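Local coordinates for ribokinase, putative (Burkholderia thailandensis, PDB 3B1N), which is a nucleoside kinase of the ribokinase (PfkB) family that probably transfers a phosphate group from ATP to the ribose of a bound nucleoside, at residues M122-G131 / D144-E155; A2-Y11 / D63-D74. All blocks are in the same frame, centred on the assembly; numbering follows the deposited sequence. Where two conformers were deposited one is given.

Interaction 1. Residues M122-G131 / D144-E155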
loop_
_atom_site.group_PDB
_atom_site.type_symbol
_atom_site.label_atom_id
_atom_site.label_comp_id
_atom_site.label_asym_id
_atom_site.label_seq_id
_atom_site.Cartn_x
_atom_site.Cartn_y
_atom_site.Cartn_z
ATOM N N MET B 122 10.472 14.131 9.786
ATOM C CA MET B 122 10.252 13.336 10.958
ATOM C C MET B 122 11.494 12.641 11.516
ATOM O O MET B 122 11.580 12.375 12.722
ATOM C CB MET B 122 9.107 12.326 10.697
ATOM C CG MET B 122 8.679 11.561 11.984
ATOM S SD MET B 122 7.562 10.167 11.667
ATOM C CE MET B 122 8.707 8.858 11.238
ATOM N N MET B 123 12.482 12.403 10.641
ATOM C CA MET B 123 13.732 11.742 11.071
ATOM C C MET B 123 14.436 12.546 12.155
ATOM O O MET B 123 15.215 11.984 12.937
ATOM C CB MET B 123 14.693 11.549 9.902
ATOM C CG MET B 123 14.216 10.652 8.863
ATOM S SD MET B 123 15.604 10.117 7.794
ATOM C CE MET B 123 17.001 11.063 8.449
ATOM N N GLN B 124 14.164 13.857 12.203
ATOM C CA GLN B 124 14.832 14.759 13.185
ATOM C C GLN B 124 13.912 15.135 14.344
ATOM O O GLN B 124 14.178 16.122 15.022
ATOM C CB GLN B 124 15.332 16.063 12.530
ATOM C CG GLN B 124 16.026 15.874 11.168
ATOM C CD GLN B 124 17.160 14.902 11.230
ATOM O OE1 GLN B 124 17.820 14.766 12.249
ATOM N NE2 GLN B 124 17.395 14.185 10.114
ATOM N N SER B 125 12.831 14.366 14.563
ATOM C CA SER B 125 11.852 14.754 15.616
ATOM C C SER B 125 12.424 14.901 17.021
ATOM O O SER B 125 11.888 15.658 17.813
ATOM C CB SER B 125 10.661 13.782 15.615
ATOM O OG SER B 125 11.009 12.491 16.114
ATOM N N HIS B 126 13.558 14.235 17.295
ATOM C CA HIS B 126 14.185 14.353 18.591
ATOM C C HIS B 126 14.831 15.715 18.845
ATOM O O HIS B 126 15.245 15.969 19.995
ATOM C CB HIS B 126 15.255 13.263 18.710
ATOM C CG HIS B 126 16.214 13.264 17.562
ATOM N ND1 HIS B 126 15.956 12.635 16.360
ATOM C CD2 HIS B 126 17.422 13.860 17.426
ATOM C CE1 HIS B 126 16.964 12.841 15.535
ATOM N NE2 HIS B 126 17.863 13.584 16.150
ATOM N N VAL B 127 14.835 16.637 17.879
ATOM C CA VAL B 127 15.301 18.015 18.149
ATOM C C VAL B 127 14.367 18.770 19.097
ATOM O O VAL B 127 14.798 19.716 19.779
ATOM C CB VAL B 127 15.587 18.893 16.906
ATOM C CG1 VAL B 127 16.699 18.185 16.056
ATOM C CG2 VAL B 127 14.355 19.144 16.104
ATOM N N ASN B 128 13.100 18.329 19.174
ATOM C CA ASN B 128 12.181 18.894 20.190
ATOM C C ASN B 128 12.249 18.049 21.452
ATOM O O ASN B 128 12.241 16.807 21.420
ATOM C CB ASN B 128 10.720 18.833 19.703
ATOM C CG ASN B 128 10.363 19.866 18.629
ATOM O OD1 ASN B 128 9.603 19.547 17.674
ATOM N ND2 ASN B 128 10.814 21.105 18.787
ATOM N N HIS B 129 12.253 18.714 22.593
ATOM C CA HIS B 129 12.352 18.003 23.858
ATOM C C HIS B 129 11.103 18.201 24.686
ATOM O O HIS B 129 10.783 19.318 25.067
ATOM C CB HIS B 129 13.619 18.452 24.610
ATOM C CG HIS B 129 14.873 17.928 23.981
ATOM N ND1 HIS B 129 15.553 16.839 24.481
ATOM C CD2 HIS B 129 15.481 18.250 22.818
ATOM C CE1 HIS B 129 16.587 16.576 23.700
ATOM N NE2 HIS B 129 16.561 17.416 22.684
ATOM N N ALA B 130 10.385 17.108 24.934
ATOM C CA ALA B 130 9.061 17.189 25.584
ATOM C C ALA B 130 9.140 17.666 27.028
ATOM O O ALA B 130 8.199 18.310 27.517
ATOM C CB ALA B 130 8.369 15.822 25.502
ATOM N N GLY B 131 10.275 17.383 27.679
ATOM C CA GLY B 131 10.452 17.725 29.110
ATOM C C GLY B 131 10.658 19.226 29.262
ATOM O O GLY B 131 10.614 19.780 30.376
ATOM N N ASP B 144 6.428 8.169 15.580
ATOM C CA ASP B 144 7.315 9.302 15.311
ATOM C C ASP B 144 8.673 8.731 14.977
ATOM O O ASP B 144 8.846 7.520 14.966
ATOM C CB ASP B 144 7.439 10.151 16.604
ATOM C CG ASP B 144 7.678 11.618 16.363
ATOM O OD1 ASP B 144 8.126 12.055 15.300
ATOM O OD2 ASP B 144 7.362 12.382 17.304
ATOM N N GLY B 145 9.626 9.592 14.700
ATOM C CA GLY B 145 11.016 9.128 14.655
ATOM C C GLY B 145 11.376 8.383 15.920
ATOM O O GLY B 145 10.955 8.748 17.031
ATOM N N PHE B 146 12.095 7.273 15.766
ATOM C CA PHE B 146 12.309 6.379 16.889
ATOM C C PHE B 146 13.021 7.066 18.044
ATOM O O PHE B 146 12.594 6.991 19.202
ATOM C CB PHE B 146 13.104 5.126 16.454
ATOM C CG PHE B 146 13.411 4.186 17.613
ATOM C CD1 PHE B 146 12.384 3.532 18.310
ATOM C CD2 PHE B 146 14.725 3.984 18.022
ATOM C CE1 PHE B 146 12.649 2.653 19.387
ATOM C CE2 PHE B 146 15.009 3.124 19.127
ATOM C CZ PHE B 146 13.967 2.469 19.810
ATOM N N GLN B 147 14.096 7.789 17.740
ATOM C CA GLN B 147 14.817 8.463 18.806
ATOM C C GLN B 147 13.891 9.460 19.536
ATOM O O GLN B 147 13.932 9.578 20.773
ATOM C CB GLN B 147 16.100 9.130 18.260
ATOM C CG GLN B 147 16.927 9.873 19.279
ATOM C CD GLN B 147 18.195 10.492 18.700
ATOM O OE1 GLN B 147 18.524 10.296 17.531
ATOM N NE2 GLN B 147 18.901 11.259 19.525
ATOM N N GLY B 148 13.054 10.181 18.772
ATOM C CA GLY B 148 12.083 11.074 19.365
ATOM C C GLY B 148 11.122 10.349 20.281
ATOM O O GLY B 148 10.876 10.831 21.370
ATOM N N MET B 149 10.594 9.194 19.855
ATOM C CA MET B 149 9.607 8.486 20.664
ATOM C C MET B 149 10.219 8.124 22.011
ATOM O O MET B 149 9.622 8.325 23.051
ATOM C CB MET B 149 9.139 7.216 19.965
ATOM C CG MET B 149 8.385 7.486 18.694
ATOM S SD MET B 149 7.741 5.964 17.980
ATOM C CE MET B 149 6.539 5.381 19.090
ATOM N N VAL B 150 11.414 7.554 21.970
ATOM C CA VAL B 150 12.058 7.101 23.192
ATOM C C VAL B 150 12.427 8.275 24.110
ATOM O O VAL B 150 12.136 8.252 25.308
ATOM C CB VAL B 150 13.344 6.277 22.834
ATOM C CG1 VAL B 150 14.117 5.949 24.111
ATOM C CG2 VAL B 150 12.971 4.981 22.107
ATOM N N GLN B 151 12.997 9.329 23.520
ATOM C CA GLN B 151 13.364 10.546 24.222
ATOM C C GLN B 151 12.160 11.193 24.900
ATOM O O GLN B 151 12.216 11.636 26.019
ATOM C CB GLN B 151 13.935 11.538 23.207
ATOM C CG GLN B 151 14.579 12.748 23.788
ATOM C CD GLN B 151 15.007 13.691 22.685
ATOM O OE1 GLN B 151 16.122 13.583 22.152
ATOM N NE2 GLN B 151 14.094 14.549 22.264
ATOM N N HIS B 152 11.058 11.286 24.160
ATOM C CA HIS B 152 9.874 11.938 24.738
ATOM C C HIS B 152 9.364 11.172 25.951
ATOM O O HIS B 152 8.934 11.780 26.949
ATOM C CB HIS B 152 8.741 12.068 23.700
ATOM C CG HIS B 152 9.059 12.961 22.552
ATOM N ND1 HIS B 152 9.955 14.013 22.617
ATOM C CD2 HIS B 152 8.538 12.981 21.301
ATOM C CE1 HIS B 152 10.011 14.602 21.430
ATOM N NE2 HIS B 152 9.156 13.991 20.618
ATOM N N THR B 153 9.383 9.844 25.859
ATOM C CA THR B 153 8.934 9.032 26.983
ATOM C C THR B 153 9.804 9.223 28.214
ATOM O O THR B 153 9.265 9.360 29.320
ATOM C CB THR B 153 8.756 7.556 26.662
ATOM O OG1 THR B 153 10.004 6.942 26.384
ATOM C CG2 THR B 153 7.871 7.430 25.454
ATOM N N GLU B 154 11.124 9.219 27.998
ATOM C CA GLU B 154 12.048 9.453 29.111
ATOM C C GLU B 154 11.817 10.817 29.748
ATOM O O GLU B 154 11.744 10.933 30.983
ATOM C CB GLU B 154 13.515 9.280 28.643
ATOM C CG GLU B 154 13.875 7.834 28.258
ATOM C CD GLU B 154 14.029 6.911 29.481
ATOM O OE1 GLU B 154 14.123 7.404 30.638
ATOM O OE2 GLU B 154 14.072 5.684 29.280
ATOM N N GLU B 155 11.694 11.843 28.932
ATOM C CA GLU B 155 11.591 13.209 29.412
ATOM C C GLU B 155 10.266 13.481 30.090
ATOM O O GLU B 155 10.200 14.140 31.115
ATOM C CB GLU B 155 11.818 14.173 28.292
ATOM C CG GLU B 155 13.299 14.160 27.868
ATOM C CD GLU B 155 13.623 15.169 26.842
ATOM O OE1 GLU B 155 12.703 15.950 26.504
ATOM O OE2 GLU B 155 14.800 15.185 26.364
HETATM O O HOH W 1 13.499 11.092 15.932
#

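Interaction 2. Residues A2-Y11 / D63-D74. With MZR (5-hydroxy-1-(beta-D-ribofuranosyl)-1H-imidazole-4-carboxamide), chain F.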
loop_
_atom_site.group_PDB
_atom_site.type_symbol
_atom_site.label_atom_id
_atom_site.label_comp_id
_atom_site.label_asym_id
_atom_site.label_seq_id
_atom_site.Cartn_x
_atom_site.Cartn_y
_atom_site.Cartn_z
ATOM N N ALA B 2 -3.116 22.673 28.972
ATOM C CA ALA B 2 -2.531 22.351 27.643
ATOM C C ALA B 2 -2.096 20.900 27.634
ATOM O O ALA B 2 -1.493 20.380 28.597
ATOM C CB ALA B 2 -1.336 23.240 27.368
ATOM N N THR B 3 -2.365 20.221 26.504
ATOM C CA THR B 3 -2.014 18.807 26.372
ATOM C C THR B 3 -1.005 18.665 25.229
ATOM O O THR B 3 -1.240 19.216 24.149
ATOM C CB THR B 3 -3.289 17.974 26.041
ATOM O OG1 THR B 3 -4.192 18.148 27.157
ATOM C CG2 THR B 3 -2.955 16.487 25.892
ATOM N N LEU B 4 0.152 18.078 25.540
ATOM C CA LEU B 4 1.256 18.007 24.564
ATOM C C LEU B 4 1.055 16.769 23.712
ATOM O O LEU B 4 0.908 15.648 24.238
ATOM C CB LEU B 4 2.618 17.885 25.269
ATOM C CG LEU B 4 3.872 18.059 24.408
ATOM C CD1 LEU B 4 3.996 19.520 23.945
ATOM C CD2 LEU B 4 5.131 17.625 25.185
ATOM N N ILE B 5 1.046 16.984 22.389
ATOM C CA ILE B 5 0.771 15.852 21.482
ATOM C C ILE B 5 2.027 15.572 20.667
ATOM O O ILE B 5 2.266 16.262 19.679
ATOM C CB ILE B 5 -0.409 16.198 20.521
ATOM C CG1 ILE B 5 -1.616 16.815 21.261
ATOM C CG2 ILE B 5 -0.779 14.928 19.707
ATOM C CD1 ILE B 5 -2.202 15.916 22.304
ATOM N N CYS B 6 2.774 14.548 21.075
ATOM C CA CYS B 6 4.053 14.246 20.405
ATOM C C CYS B 6 3.842 13.157 19.379
ATOM O O CYS B 6 3.301 12.091 19.681
ATOM C CB CYS B 6 5.044 13.730 21.414
ATOM S SG CYS B 6 5.411 14.868 22.757
ATOM N N GLY B 7 4.196 13.424 18.138
ATOM C CA GLY B 7 4.024 12.368 17.135
ATOM C C GLY B 7 4.293 12.946 15.769
ATOM O O GLY B 7 4.666 14.103 15.610
ATOM N N SER B 8 4.115 12.103 14.760
ATOM C CA SER B 8 4.367 12.536 13.381
ATOM C C SER B 8 3.424 13.635 12.921
ATOM O O SER B 8 2.249 13.705 13.337
ATOM C CB SER B 8 4.260 11.354 12.436
ATOM O OG SER B 8 2.969 10.766 12.518
ATOM N N ILE B 9 3.907 14.466 11.994
ATOM C CA ILE B 9 3.072 15.456 11.311
ATOM C C ILE B 9 3.361 15.212 9.833
ATOM O O ILE B 9 4.533 15.282 9.434
ATOM C CB ILE B 9 3.449 16.914 11.689
ATOM C CG1 ILE B 9 3.393 17.096 13.219
ATOM C CG2 ILE B 9 2.407 17.835 11.029
ATOM C CD1 ILE B 9 3.929 18.469 13.683
ATOM N N ALA B 10 2.341 14.823 9.071
ATOM C CA ALA B 10 2.608 14.224 7.734
ATOM C C ALA B 10 1.526 14.539 6.774
ATOM O O ALA B 10 0.403 14.888 7.156
ATOM C CB ALA B 10 2.774 12.669 7.894
ATOM N N TYR B 11 1.862 14.424 5.479
ATOM C CA TYR B 11 0.849 14.446 4.432
ATOM C C TYR B 11 0.558 13.017 4.014
ATOM O O TYR B 11 1.478 12.245 3.751
ATOM C CB TYR B 11 1.415 15.227 3.228
ATOM C CG TYR B 11 1.571 16.692 3.524
ATOM C CD1 TYR B 11 0.467 17.490 3.821
ATOM C CD2 TYR B 11 2.831 17.276 3.586
ATOM C CE1 TYR B 11 0.613 18.842 4.092
ATOM C CE2 TYR B 11 3.001 18.634 3.874
ATOM C CZ TYR B 11 1.885 19.412 4.118
ATOM O OH TYR B 11 2.009 20.758 4.377
ATOM N N ASP B 63 -7.001 22.216 24.447
ATOM C CA ASP B 63 -5.887 23.076 24.076
ATOM C C ASP B 63 -4.733 22.163 23.709
ATOM O O ASP B 63 -4.029 21.694 24.550
ATOM C CB ASP B 63 -5.487 23.956 25.262
ATOM C CG ASP B 63 -4.393 24.953 24.912
ATOM O OD1 ASP B 63 -3.947 24.981 23.751
ATOM O OD2 ASP B 63 -3.985 25.740 25.802
ATOM N N ALA B 64 -4.637 21.850 22.431
ATOM C CA ALA B 64 -3.704 20.804 21.985
ATOM C C ALA B 64 -2.442 21.455 21.463
ATOM O O ALA B 64 -2.539 22.306 20.601
ATOM C CB ALA B 64 -4.395 20.023 20.846
ATOM N N ARG B 65 -1.288 21.018 21.988
ATOM C CA ARG B 65 0.003 21.565 21.569
ATOM C C ARG B 65 0.788 20.477 20.833
ATOM O O ARG B 65 1.397 19.620 21.474
ATOM C CB ARG B 65 0.824 22.083 22.783
ATOM C CG ARG B 65 0.025 23.046 23.713
ATOM C CD ARG B 65 -0.195 24.381 23.073
ATOM N NE ARG B 65 -0.983 25.241 23.993
ATOM C CZ ARG B 65 -0.484 25.943 25.012
ATOM N NH1 ARG B 65 0.820 25.980 25.274
ATOM N NH2 ARG B 65 -1.316 26.644 25.784
ATOM N N MET B 66 0.740 20.518 19.497
ATOM C CA MET B 66 1.496 19.529 18.685
ATOM C C MET B 66 2.991 19.748 18.834
ATOM O O MET B 66 3.436 20.897 18.747
ATOM C CB MET B 66 1.154 19.671 17.211
ATOM C CG MET B 66 -0.319 19.360 16.896
ATOM S SD MET B 66 -0.837 19.857 15.219
ATOM C CE MET B 66 0.469 19.181 14.317
ATOM N N MET B 67 3.702 18.638 19.041
ATOM C CA MET B 67 5.165 18.672 19.056
ATOM C C MET B 67 5.641 17.708 17.997
ATOM O O MET B 67 5.431 16.490 18.122
ATOM C CB MET B 67 5.688 18.267 20.415
ATOM C CG MET B 67 7.246 18.252 20.441
ATOM S SD MET B 67 7.963 18.023 22.104
ATOM C CE MET B 67 8.014 19.735 22.641
ATOM N N GLY B 68 6.257 18.270 16.978
ATOM C CA GLY B 68 6.742 17.451 15.849
ATOM C C GLY B 68 7.528 18.304 14.898
ATOM O O GLY B 68 7.600 19.552 15.051
ATOM N N THR B 69 8.109 17.654 13.882
ATOM C CA THR B 69 8.888 18.363 12.880
ATOM C C THR B 69 8.250 18.279 11.489
ATOM O O THR B 69 7.721 17.211 11.112
ATOM C CB THR B 69 10.341 17.769 12.820
ATOM O OG1 THR B 69 10.261 16.339 12.852
ATOM C CG2 THR B 69 11.118 18.195 14.055
ATOM N N LEU B 70 8.287 19.408 10.781
ATOM C CA LEU B 70 7.868 19.559 9.370
ATOM C C LEU B 70 9.068 19.989 8.518
ATOM O O LEU B 70 10.112 20.401 9.065
ATOM C CB LEU B 70 6.770 20.618 9.208
ATOM C CG LEU B 70 5.390 20.129 9.672
ATOM C CD1 LEU B 70 4.489 21.405 9.748
ATOM C CD2 LEU B 70 4.844 19.106 8.677
ATOM N N GLY B 71 8.942 19.843 7.203
ATOM C CA GLY B 71 10.051 20.243 6.289
ATOM C C GLY B 71 9.668 21.537 5.588
ATOM O O GLY B 71 8.556 21.636 5.078
ATOM N N ALA B 72 10.565 22.522 5.538
ATOM C CA ALA B 72 10.243 23.813 4.929
ATOM C C ALA B 72 9.755 23.785 3.505
ATOM O O ALA B 72 9.015 24.679 3.085
ATOM C CB ALA B 72 11.449 24.762 5.034
ATOM N N VAL B 73 10.172 22.797 2.715
ATOM C CA VAL B 73 9.808 22.808 1.321
ATOM C C VAL B 73 8.308 22.793 1.168
ATOM O O VAL B 73 7.776 23.426 0.256
ATOM C CB VAL B 73 10.438 21.612 0.547
ATOM C CG1 VAL B 73 9.926 21.534 -0.951
ATOM C CG2 VAL B 73 11.929 21.714 0.581
ATOM N N ASP B 74 7.612 22.022 2.025
ATOM C CA ASP B 74 6.167 21.877 1.828
ATOM C C ASP B 74 5.382 21.997 3.123
ATOM O O ASP B 74 4.228 21.641 3.146
ATOM C CB ASP B 74 5.859 20.577 1.091
ATOM C CG ASP B 74 6.388 19.373 1.799
ATOM O OD1 ASP B 74 6.970 19.522 2.899
ATOM O OD2 ASP B 74 6.222 18.257 1.223
HETATM N N1 MZR F . 5.458 6.702 11.971
HETATM O O3 MZR F . 3.168 8.284 11.783
HETATM C C4 MZR F . 2.835 7.258 10.874
HETATM C C5 MZR F . 3.660 6.116 10.549
HETATM C C6 MZR F . 4.995 5.838 11.084
HETATM O O6 MZR F . 5.558 4.816 10.637
HETATM N N7 MZR F . 2.905 5.437 9.643
HETATM C C8 MZR F . 1.743 6.106 9.459
HETATM N N9 MZR F . 1.685 7.241 10.214
HETATM C "C1'" MZR F . 0.561 8.186 10.312
HETATM C "C2'" MZR F . -0.068 8.665 9.015
HETATM O "O2'" MZR F . 0.587 9.884 8.679
HETATM C "C3'" MZR F . -1.567 8.769 9.393
HETATM O "O3'" MZR F . -2.158 10.068 9.307
HETATM C "C4'" MZR F . -1.645 8.242 10.801
HETATM O "O4'" MZR F . -0.485 7.438 10.921
HETATM C "C5'" MZR F . -2.890 7.412 11.011
HETATM O "O5'" MZR F . -2.870 6.991 12.401
HETATM O O HOH W 2 -4.751 25.329 28.299
HETATM O O HOH W 3 7.299 14.575 14.546
HETATM O O HOH W 4 7.031 16.100 8.723
HETATM O O HOH W 5 6.839 14.549 11.855
#

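Interaction 1. Residues M122-G131 / D144-E155
His129 and Glu155 are joined by a short, nearly straight hydrogen bond. ND1 of His129 donates to OE2 of Glu155 at 2.6 Å, in the ring plane and on the syn lone pair. From its base outward, Glu155 first lays CB against N of Gly131 (3.6 Å). The chain runs extended through CG to a carboxylate nearly coplanar with the imidazole, and OE1 of that carboxylate accepts from N of Gly131 at 3.1 Å on the anti side, somewhat out of its plane. Glutamate suits the place: it reaches from the helix and offers one oxygen to a side chain and one to the backbone. A carboxylate here would probably favour a protonated His129.

Near the N-terminal end of the helix, Gln147, with CG anti to the backbone N (chi1 179°), stacks its amide on the His126 ring, the planes 6° apart. A water in the plane of that ring bonds to ND1 and also to Ser125 OG and Gly148 N. Lacking a side chain, Gly148 leaves room for Ser125 OG and brings its CA within 4.0 Å of His126 CA.

The 122-131 segment is wedged between helix 146-158 and strands 64-71 and 88-95, while the helix also packs on helix 176-185.

Interaction 2. Residues A2-Y11 / D63-D74
Past Gly7 and Met67 two parallel strands part company, and water takes over the backbone bonding. The last direct backbone-to-backbone bond, from Gly7 N to Met67 O, is already weak at 3.3 Å. Beyond it one water lies between Gly7 O and Thr69 N, a second accepts from Ile9 N beside Thr69 O, and a third donates to both Ile9 O and Thr69 O.

The widened gap is partly filled by Ile9, whose two branches work separately. CD1 reaches CE of Met66 at 3.6 Å and passes over CA of Gly68, where a residue without a side chain leaves it room. CG2, anti to the backbone N, meets CD2 of Leu70 at 3.6 Å. Farther on, Tyr11 OH donates to Asp74 O (2.7 Å) in the carbonyl plane, near the ring edge.

Before the split the pairing is regular: Ile5 N, for example, donates to Arg65 O at 2.8 Å. Ile5 and Met66 face helix 49-59, while Leu4 and Met67 meet Tyr91 on the other face. At the start, Asp63 is gripped side-on by NE and NH2 of Arg65, which also forms a salt bridge with Glu90, and Ala2 CB sits centrally over the guanidinium face, 3.7 Å from CZ; a methyl is small enough to rest against that flat face.

Ser8, in the turn between strand 3-6 and strand 10-16, directs OG to O3 of the bound nucleoside analogue mizoribine (2.6 Å) and is itself bonded to Cys49 N. Where the pairing ends, the chain leaves the main sheet for the smaller four-stranded one, with a nucleoside-binding residue at the bend, and waters take over at least part of the backbone bonding, most clearly at Ile9 O and Thr69 O.

How the interactions relate
Along the chain, both segments of interaction 2 precede those of interaction 1, yet their centres are only 12 Å apart. Interaction 2 joins neighbouring strands of the main nine-stranded sheet; interaction 1 puts a loop and helix 146-158 over the same region. Strand 138-141, which runs beside strand 3-6, leads into the 144-155 segment. The two contacts touch where Asp144 OD2 comes 3.3 Å from Gly7 CA, and where Thr69 OG1 packs against the CA atoms of Met122 and Ser125 and bonds to Ala121 O. Met122 and Ser8 also meet directly, and both line the nucleoside pocket, so the C-terminal end of strand 3-6 and the covering loop probably form part of one wall of the binding site.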